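Side-chain contacts in pectate lyase/Amb allergen (Acidovorax citrulli, PDB 4HWV), which probably cleaves pectate by calcium-dependent beta-elimination as a secreted polysaccharide lyase: residues Thr24-His29 with Tyr343-Leu348; Asn318-Lys323 with Ala413-Ser418; Lys323-Gly328 with Asp458-Thr463. One frame throughout, in Å; residues are numbered along the deposited sequence.

Contact 1. Residues Thr24-His29 with Tyr343-Leu348; sequences TGWASH and YGMVHL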
loop_
_atom_site.group_PDB
_atom_site.type_symbol
_atom_site.label_atom_id
_atom_site.label_comp_id
_atom_site.label_asym_id
_atom_site.label_seq_id
_atom_site.Cartn_x
_atom_site.Cartn_y
_atom_site.Cartn_z
ATOM N N THR A 24 24.681 -19.563 6.883
ATOM C CA THR A 24 25.875 -18.989 7.482
ATOM C C THR A 24 25.527 -18.512 8.889
ATOM O O THR A 24 24.372 -18.616 9.317
ATOM C CB THR A 24 26.308 -17.760 6.667
ATOM O OG1 THR A 24 25.153 -16.938 6.455
ATOM C CG2 THR A 24 26.924 -18.157 5.333
ATOM N N GLY A 25 26.500 -17.959 9.607
ATOM C CA GLY A 25 26.232 -17.387 10.922
ATOM C C GLY A 25 25.751 -18.407 11.938
ATOM O O GLY A 25 26.100 -19.581 11.858
ATOM N N TRP A 26 24.988 -17.962 12.929
ATOM C CA TRP A 26 24.623 -18.865 14.001
ATOM C C TRP A 26 23.825 -20.084 13.504
ATOM O O TRP A 26 23.925 -21.161 14.085
ATOM C CB TRP A 26 23.826 -18.115 15.051
ATOM C CG TRP A 26 24.603 -17.389 16.112
ATOM C CD1 TRP A 26 24.477 -16.063 16.438
ATOM C CD2 TRP A 26 25.532 -17.950 17.058
ATOM N NE1 TRP A 26 25.274 -15.764 17.515
ATOM C CE2 TRP A 26 25.920 -16.901 17.930
ATOM C CE3 TRP A 26 26.054 -19.241 17.274
ATOM C CZ2 TRP A 26 26.819 -17.098 18.983
ATOM C CZ3 TRP A 26 26.937 -19.428 18.327
ATOM C CH2 TRP A 26 27.311 -18.364 19.161
ATOM N N ALA A 27 23.043 -19.933 12.438
ATOM C CA ALA A 27 22.296 -21.067 11.877
ATOM C C ALA A 27 23.221 -22.178 11.353
ATOM O O ALA A 27 22.780 -23.311 11.138
ATOM C CB ALA A 27 21.358 -20.616 10.771
ATOM N N SER A 28 24.490 -21.853 11.111
ATOM C CA SER A 28 25.454 -22.845 10.623
ATOM C C SER A 28 26.248 -23.505 11.749
ATOM O O SER A 28 27.044 -24.408 11.496
ATOM C CB SER A 28 26.398 -22.207 9.608
ATOM O OG SER A 28 27.378 -21.375 10.220
ATOM N N HIS A 29 26.039 -23.073 12.991
ATOM C CA HIS A 29 26.831 -23.579 14.101
ATOM C C HIS A 29 26.193 -24.836 14.670
ATOM O O HIS A 29 24.982 -24.916 14.746
ATOM C CB HIS A 29 26.921 -22.502 15.182
ATOM C CG HIS A 29 27.724 -22.933 16.366
ATOM N ND1 HIS A 29 29.097 -22.809 16.428
ATOM C CD2 HIS A 29 27.349 -23.559 17.507
ATOM C CE1 HIS A 29 29.527 -23.319 17.570
ATOM N NE2 HIS A 29 28.487 -23.785 18.241
ATOM N N TYR A 343 19.204 -10.481 26.068
ATOM C CA TYR A 343 19.639 -11.848 26.418
ATOM C C TYR A 343 20.499 -12.587 25.406
ATOM O O TYR A 343 21.358 -13.344 25.818
ATOM C CB TYR A 343 18.468 -12.723 26.928
ATOM C CG TYR A 343 18.040 -12.242 28.299
ATOM C CD1 TYR A 343 18.849 -12.466 29.421
ATOM C CD2 TYR A 343 16.884 -11.483 28.466
ATOM C CE1 TYR A 343 18.499 -11.973 30.669
ATOM C CE2 TYR A 343 16.529 -10.986 29.711
ATOM C CZ TYR A 343 17.348 -11.225 30.803
ATOM O OH TYR A 343 17.022 -10.732 32.043
ATOM N N GLY A 344 20.295 -12.365 24.108
ATOM C CA GLY A 344 20.998 -13.139 23.094
ATOM C C GLY A 344 22.351 -12.585 22.668
ATOM O O GLY A 344 22.667 -11.407 22.883
ATOM N N MET A 345 23.151 -13.453 22.054
ATOM C CA MET A 345 24.400 -13.069 21.392
ATOM C C MET A 345 24.079 -12.815 19.929
ATOM O O MET A 345 23.850 -13.748 19.161
ATOM C CB MET A 345 25.444 -14.171 21.562
ATOM C CG MET A 345 25.721 -14.430 23.051
ATOM S SD MET A 345 26.445 -16.038 23.407
ATOM C CE MET A 345 28.039 -15.678 22.773
ATOM N N VAL A 346 24.000 -11.543 19.561
ATOM C CA VAL A 346 23.485 -11.149 18.250
ATOM C C VAL A 346 24.556 -10.401 17.455
ATOM O O VAL A 346 25.149 -9.428 17.935
ATOM C CB VAL A 346 22.224 -10.292 18.400
ATOM C CG1 VAL A 346 21.735 -9.762 17.055
ATOM C CG2 VAL A 346 21.132 -11.111 19.076
ATOM N N HIS A 347 24.820 -10.904 16.250
ATOM C CA HIS A 347 25.846 -10.376 15.367
ATOM C C HIS A 347 25.159 -9.699 14.189
ATOM O O HIS A 347 24.363 -10.336 13.504
ATOM C CB HIS A 347 26.709 -11.561 14.906
ATOM C CG HIS A 347 27.886 -11.205 14.051
ATOM N ND1 HIS A 347 28.494 -12.147 13.247
ATOM C CD2 HIS A 347 28.601 -10.060 13.902
ATOM C CE1 HIS A 347 29.539 -11.608 12.648
ATOM N NE2 HIS A 347 29.621 -10.338 13.013
ATOM N N LEU A 348 25.457 -8.422 13.960
ATOM C CA LEU A 348 24.914 -7.711 12.789
ATOM C C LEU A 348 26.103 -7.240 11.978
ATOM O O LEU A 348 26.890 -6.426 12.453
ATOM C CB LEU A 348 24.071 -6.488 13.190
ATOM C CG LEU A 348 22.882 -6.806 14.104
ATOM C CD1 LEU A 348 23.221 -6.497 15.559
ATOM C CD2 LEU A 348 21.613 -6.085 13.644
#
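Trp26 and Met345 carry this contact. The indole NE1 of Trp26 donates to the backbone O of Met345 at 3.0 Å. The bond is weak, because the N-H...O angle is only 127°. The oxygen also comes close to the carbon beside the donor, with Trp26 CD1 3.6 Å from Met345 O. The benzene half of the indole adds an apolar touch, Trp26 CZ2 to Met345 CB at 4.1 Å. In Met345, chi1 of -59° sets CG anti to the carbonyl carbon. The chain then runs nearly straight at chi2 and bends at chi3, near the sulfur. It is CB, not the sulfur end, that meets the indole.

The backbone that presents Trp26 is a short 3-10 turn. Gly25 O accepts two bonds from Ser28, one from OG at 2.7 Å and one from N at 2.9 Å. The OG bond uses a lone pair in the carbonyl plane. Trp26 CZ3 also lies over one face of the His29 imidazole, offset toward its rim.

Lys323 and Phe459 also pack on the indole. Met345 touches Trp454 and Lys376. It begins strand 345-356, which runs parallel between strands 324-327 and 376-387, and the N-terminal segment packs against that strand from outside.

Contact 2. Residues Asn318-Lys323 with Ala413-Ser418; sequences NPRMLK and ALFSAS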
loop_
_atom_site.group_PDB
_atom_site.type_symbol
_atom_site.label_atom_id
_atom_site.label_comp_id
_atom_site.label_asym_id
_atom_site.label_seq_id
_atom_site.Cartn_x
_atom_site.Cartn_y
_atom_site.Cartn_z
ATOM N N ASN A 318 16.395 -15.889 28.653
ATOM C CA ASN A 318 17.418 -16.908 28.813
ATOM C C ASN A 318 18.629 -16.561 27.961
ATOM O O ASN A 318 18.545 -16.588 26.735
ATOM C CB ASN A 318 16.829 -18.267 28.411
ATOM C CG ASN A 318 17.759 -19.430 28.677
ATOM O OD1 ASN A 318 18.987 -19.287 28.698
ATOM N ND2 ASN A 318 17.171 -20.609 28.895
ATOM N N PRO A 319 19.755 -16.214 28.611
ATOM C CA PRO A 319 20.954 -15.804 27.870
ATOM C C PRO A 319 21.679 -16.949 27.175
ATOM O O PRO A 319 22.739 -16.719 26.598
ATOM C CB PRO A 319 21.844 -15.196 28.953
ATOM C CG PRO A 319 21.466 -15.928 30.194
ATOM C CD PRO A 319 19.973 -16.187 30.074
ATOM N N ARG A 320 21.116 -18.154 27.232
ATOM C CA ARG A 320 21.635 -19.295 26.462
ATOM C C ARG A 320 20.867 -19.504 25.156
ATOM O O ARG A 320 21.215 -20.358 24.343
ATOM C CB ARG A 320 21.627 -20.549 27.340
ATOM C CG ARG A 320 22.458 -20.319 28.594
ATOM C CD ARG A 320 22.340 -21.393 29.654
ATOM N NE ARG A 320 23.212 -21.035 30.768
ATOM C CZ ARG A 320 23.127 -21.546 31.994
ATOM N NH1 ARG A 320 22.192 -22.445 32.271
ATOM N NH2 ARG A 320 23.971 -21.138 32.944
ATOM N N MET A 321 19.826 -18.696 24.960
ATOM C CA MET A 321 19.004 -18.717 23.749
ATOM C C MET A 321 19.244 -17.440 22.940
ATOM O O MET A 321 20.115 -16.631 23.266
ATOM C CB MET A 321 17.522 -18.787 24.147
ATOM C CG MET A 321 17.166 -20.024 24.977
ATOM S SD MET A 321 17.250 -21.520 23.970
ATOM C CE MET A 321 17.193 -22.798 25.235
ATOM N N LEU A 322 18.476 -17.271 21.871
ATOM C CA LEU A 322 18.415 -16.004 21.141
ATOM C C LEU A 322 19.727 -15.659 20.428
ATOM O O LEU A 322 20.069 -14.479 20.266
ATOM C CB LEU A 322 17.939 -14.858 22.045
ATOM C CG LEU A 322 16.686 -15.161 22.879
ATOM C CD1 LEU A 322 16.366 -13.959 23.770
ATOM C CD2 LEU A 322 15.457 -15.555 22.033
ATOM N N LYS A 323 20.432 -16.685 19.958
ATOM C CA LYS A 323 21.613 -16.447 19.141
ATOM C C LYS A 323 21.177 -16.183 17.708
ATOM O O LYS A 323 20.612 -17.070 17.049
ATOM C CB LYS A 323 22.550 -17.651 19.198
ATOM C CG LYS A 323 23.186 -17.824 20.581
ATOM C CD LYS A 323 23.939 -19.153 20.665
ATOM C CE LYS A 323 24.773 -19.325 21.944
ATOM N NZ LYS A 323 23.911 -19.266 23.149
ATOM N N ALA A 413 21.851 -15.094 39.475
ATOM C CA ALA A 413 21.424 -16.188 40.346
ATOM C C ALA A 413 20.830 -17.357 39.565
ATOM O O ALA A 413 20.833 -18.493 40.035
ATOM C CB ALA A 413 20.424 -15.673 41.365
ATOM N N LEU A 414 20.303 -17.078 38.377
ATOM C CA LEU A 414 19.710 -18.128 37.551
ATOM C C LEU A 414 20.708 -18.676 36.541
ATOM O O LEU A 414 20.636 -19.846 36.162
ATOM C CB LEU A 414 18.466 -17.610 36.820
ATOM C CG LEU A 414 17.305 -17.202 37.732
ATOM C CD1 LEU A 414 16.212 -16.494 36.951
ATOM C CD2 LEU A 414 16.736 -18.418 38.452
ATOM N N PHE A 415 21.636 -17.827 36.113
ATOM C CA PHE A 415 22.606 -18.192 35.084
ATOM C C PHE A 415 24.023 -17.953 35.601
ATOM O O PHE A 415 24.524 -18.742 36.411
ATOM C CB PHE A 415 22.281 -17.448 33.769
ATOM C CG PHE A 415 20.904 -17.752 33.262
ATOM C CD1 PHE A 415 20.642 -18.953 32.606
ATOM C CD2 PHE A 415 19.849 -16.887 33.516
ATOM C CE1 PHE A 415 19.362 -19.257 32.174
ATOM C CE2 PHE A 415 18.562 -17.183 33.085
ATOM C CZ PHE A 415 18.319 -18.369 32.409
ATOM N N SER A 416 24.665 -16.872 35.170
ATOM C CA SER A 416 25.968 -16.489 35.724
ATOM C C SER A 416 26.238 -15.029 35.425
ATOM O O SER A 416 25.609 -14.458 34.548
ATOM C CB SER A 416 27.099 -17.353 35.158
ATOM O OG SER A 416 27.209 -17.187 33.755
ATOM N N ALA A 417 27.175 -14.426 36.146
ATOM C CA ALA A 417 27.493 -13.018 35.923
ATOM C C ALA A 417 27.896 -12.727 34.477
ATOM O O ALA A 417 27.400 -11.772 33.881
ATOM C CB ALA A 417 28.585 -12.553 36.877
ATOM N N SER A 418 28.772 -13.548 33.900
ATOM C CA SER A 418 29.210 -13.306 32.523
ATOM C C SER A 418 28.051 -13.440 31.536
ATOM O O SER A 418 27.920 -12.650 30.608
ATOM C CB SER A 418 30.371 -14.224 32.126
ATOM O OG SER A 418 30.009 -15.594 32.185
#
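Pro319 and Phe415 are the residues whose backbones come nearest, with their CA atoms 7.8 Å apart. Asn318-Met321 form a type I beta turn. An Asx turn overlaps it, in which Asn318 OD1 accepts from Arg320 N at 2.8 Å. Phe415 lies on a short link between two weakly bonded helices, and Ser416 is the N-cap of the second.

The Phe415 ring meets three side chains. Pro319 CD lies over one face in a CH-pi contact, 3.4 Å from the Phe415 ring centroid and 8° off its normal. Arg320 comes to the ring edge, its chain extended from CG to NE. Phe415 CD1 points at the middle of one guanidinium face, 3.6 Å from Arg320 CZ, with the two planes at 90°. Asn318 OD1 approaches obliquely, 3.5 Å from Phe415 CE1.

The polar end of Arg320 is engaged by Glu419, which makes a salt bridge to NE. Glu419 also bonds Ser416 OG, and Phe415 touches Cys420 of the Cys411-Cys420 disulfide. Across the two segments the ring is held by packing of mixed character, aliphatic from Pro319 and polar from Asn318 and Arg320. The polarised CD hydrogens of Pro319 suit the ring face. The guanidinium takes the ring's C-H edge, so this is not a cation-pi pair over the face.

Contact 3. Residues Lys323-Gly328 with Asp458-Thr463; sequences KVTFHG and DFYDYT
Thr325 and Tyr460 meet through their hydroxyls. Thr325 OG1 donates to Tyr460 OH at 2.8 Å. The two side chains reach toward each other and span CA atoms 10.5 Å apart. Chi1 of -56° puts Thr325 OG1 anti to the carbonyl carbon, while CG2 also packs against the phenol oxygen, 3.6 Å from Tyr460 OH. With chi1 at 49°, the Tyr460 ring reaches toward the strand and brings OH to Thr325. The bond continues at both ends: Trp26 N bonds Thr325 OG1, and His347 ND1 bonds Tyr460 OH. His347 NE2 in turn bonds Glu380, consistent with ND1 accepting from the phenol. These buried polar atoms are thus linked in a chain.

Thr325 lies on strand 324-327 of the right-handed parallel beta-helix, the fold of this lyase family. Its side chain points outward, toward the C-terminal segment 458-463 that packs there. On the opposite face of the strand, Val324 and Phe326 pack on Leu292.

Away from the hydroxyl pair the contact is slight, and only 79 Å² is buried in all. Tyr462 lies farther from the strand and packs edge-to-face on His347, with its OH bonded to Glu380. Asp458, Asp461 and Thr463 are exposed, on the solvent side of the segment.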
loop_
_atom_site.group_PDB
_atom_site.type_symbol
_atom_site.label_atom_id
_atom_site.label_comp_id
_atom_site.label_asym_id
_atom_site.label_seq_id
_atom_site.Cartn_x
_atom_site.Cartn_y
_atom_site.Cartn_z
ATOM N N LYS A 323 20.432 -16.685 19.958
ATOM C CA LYS A 323 21.613 -16.447 19.141
ATOM C C LYS A 323 21.177 -16.183 17.708
ATOM O O LYS A 323 20.612 -17.070 17.049
ATOM C CB LYS A 323 22.550 -17.651 19.198
ATOM C CG LYS A 323 23.186 -17.824 20.581
ATOM C CD LYS A 323 23.939 -19.153 20.665
ATOM C CE LYS A 323 24.773 -19.325 21.944
ATOM N NZ LYS A 323 23.911 -19.266 23.149
ATOM N N VAL A 324 21.411 -14.957 17.232
ATOM C CA VAL A 324 20.894 -14.523 15.937
ATOM C C VAL A 324 21.988 -13.771 15.180
ATOM O O VAL A 324 22.711 -12.940 15.760
ATOM C CB VAL A 324 19.672 -13.576 16.092
ATOM C CG1 VAL A 324 19.075 -13.246 14.732
ATOM C CG2 VAL A 324 18.625 -14.203 16.986
ATOM N N THR A 325 22.129 -14.080 13.890
ATOM C CA THR A 325 23.023 -13.346 13.001
ATOM C C THR A 325 22.207 -12.638 11.927
ATOM O O THR A 325 21.357 -13.262 11.284
ATOM C CB THR A 325 23.977 -14.308 12.289
ATOM O OG1 THR A 325 24.711 -15.082 13.261
ATOM C CG2 THR A 325 24.927 -13.540 11.381
ATOM N N PHE A 326 22.470 -11.351 11.730
ATOM C CA PHE A 326 21.889 -10.581 10.613
ATOM C C PHE A 326 23.033 -10.136 9.707
ATOM O O PHE A 326 23.914 -9.400 10.153
ATOM C CB PHE A 326 21.240 -9.265 11.088
ATOM C CG PHE A 326 19.972 -9.411 11.890
ATOM C CD1 PHE A 326 20.020 -9.639 13.269
ATOM C CD2 PHE A 326 18.737 -9.210 11.279
ATOM C CE1 PHE A 326 18.853 -9.690 14.030
ATOM C CE2 PHE A 326 17.559 -9.263 12.035
ATOM C CZ PHE A 326 17.623 -9.500 13.419
ATOM N N HIS A 327 23.006 -10.512 8.429
ATOM C CA HIS A 327 24.002 -9.973 7.516
ATOM C C HIS A 327 23.482 -9.826 6.098
ATOM O O HIS A 327 22.655 -10.618 5.636
ATOM C CB HIS A 327 25.335 -10.765 7.548
ATOM C CG HIS A 327 25.292 -12.115 6.906
ATOM N ND1 HIS A 327 25.510 -12.305 5.558
ATOM C CD2 HIS A 327 25.116 -13.346 7.437
ATOM C CE1 HIS A 327 25.473 -13.601 5.286
ATOM N NE2 HIS A 327 25.229 -14.256 6.410
ATOM N N GLY A 328 23.982 -8.798 5.417
ATOM C CA GLY A 328 23.651 -8.575 4.024
ATOM C C GLY A 328 22.242 -8.076 3.800
ATOM O O GLY A 328 21.739 -8.104 2.680
ATOM N N ASP A 458 34.560 -16.950 16.830
ATOM C CA ASP A 458 34.802 -18.192 17.574
ATOM C C ASP A 458 33.800 -19.289 17.231
ATOM O O ASP A 458 34.041 -20.466 17.513
ATOM C CB ASP A 458 34.768 -17.949 19.083
ATOM C CG ASP A 458 36.011 -17.238 19.603
ATOM O OD1 ASP A 458 37.051 -17.235 18.911
ATOM O OD2 ASP A 458 35.942 -16.716 20.732
ATOM N N PHE A 459 32.673 -18.911 16.640
ATOM C CA PHE A 459 31.564 -19.844 16.443
ATOM C C PHE A 459 31.251 -20.150 14.983
ATOM O O PHE A 459 30.605 -21.157 14.670
ATOM C CB PHE A 459 30.328 -19.306 17.175
ATOM C CG PHE A 459 30.576 -19.107 18.633
ATOM C CD1 PHE A 459 30.614 -20.196 19.489
ATOM C CD2 PHE A 459 30.835 -17.857 19.141
ATOM C CE1 PHE A 459 30.890 -20.026 20.822
ATOM C CE2 PHE A 459 31.110 -17.700 20.483
ATOM C CZ PHE A 459 31.124 -18.778 21.302
ATOM N N TYR A 460 31.694 -19.274 14.092
ATOM C CA TYR A 460 31.559 -19.494 12.658
ATOM C C TYR A 460 32.541 -18.590 11.926
ATOM O O TYR A 460 32.935 -17.549 12.450
ATOM C CB TYR A 460 30.124 -19.267 12.162
ATOM C CG TYR A 460 29.451 -17.984 12.594
ATOM C CD1 TYR A 460 29.639 -16.788 11.904
ATOM C CD2 TYR A 460 28.598 -17.989 13.682
ATOM C CE1 TYR A 460 28.987 -15.618 12.307
ATOM C CE2 TYR A 460 27.945 -16.861 14.088
ATOM C CZ TYR A 460 28.135 -15.673 13.396
ATOM O OH TYR A 460 27.451 -14.544 13.788
ATOM N N ASP A 461 32.949 -19.011 10.733
ATOM C CA ASP A 461 33.844 -18.204 9.912
ATOM C C ASP A 461 33.026 -17.244 9.069
ATOM O O ASP A 461 31.957 -17.601 8.577
ATOM C CB ASP A 461 34.643 -19.106 8.972
ATOM C CG ASP A 461 35.615 -19.994 9.702
ATOM O OD1 ASP A 461 36.206 -19.546 10.697
ATOM O OD2 ASP A 461 35.807 -21.140 9.264
ATOM N N TYR A 462 33.537 -16.040 8.862
ATOM C CA TYR A 462 32.884 -15.083 7.974
ATOM C C TYR A 462 33.889 -14.044 7.523
ATOM O O TYR A 462 34.854 -13.760 8.230
ATOM C CB TYR A 462 31.684 -14.411 8.673
ATOM C CG TYR A 462 32.059 -13.547 9.860
ATOM C CD1 TYR A 462 32.326 -14.118 11.108
ATOM C CD2 TYR A 462 32.175 -12.160 9.733
ATOM C CE1 TYR A 462 32.678 -13.342 12.190
ATOM C CE2 TYR A 462 32.529 -11.376 10.826
ATOM C CZ TYR A 462 32.784 -11.984 12.050
ATOM O OH TYR A 462 33.128 -11.255 13.159
ATOM N N THR A 463 33.634 -13.478 6.349
ATOM C CA THR A 463 34.448 -12.410 5.786
ATOM C C THR A 463 33.623 -11.130 5.702
ATOM O O THR A 463 32.512 -11.134 5.164
ATOM C CB THR A 463 34.941 -12.821 4.389
ATOM O OG1 THR A 463 35.861 -13.916 4.535
ATOM C CG2 THR A 463 35.612 -11.648 3.664
#

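In the fold
Contacts 1 and 3 have centres only about 5 Å apart, while contact 2 lies about 15 Å from contact 1 and 20 Å from contact 3. Contacts 1 and 3 use neighbouring parallel strands, 345-356 and 324-327. Contact 2 involves the loop leading into strand 324-327, and shares Lys323 with contact 3. The segments alternate along the chain: 24-29, 318-323, 323-328, 343-348, 413-418, 458-463. Parts near the N-terminus and late in the chain are thereby brought together on the outside of the same beta-helix turns, while contact 2 ties in the helical region 405-420. All three lie away from the calcium site of Asp227, Asp278 and Asp282, so they are structural packing.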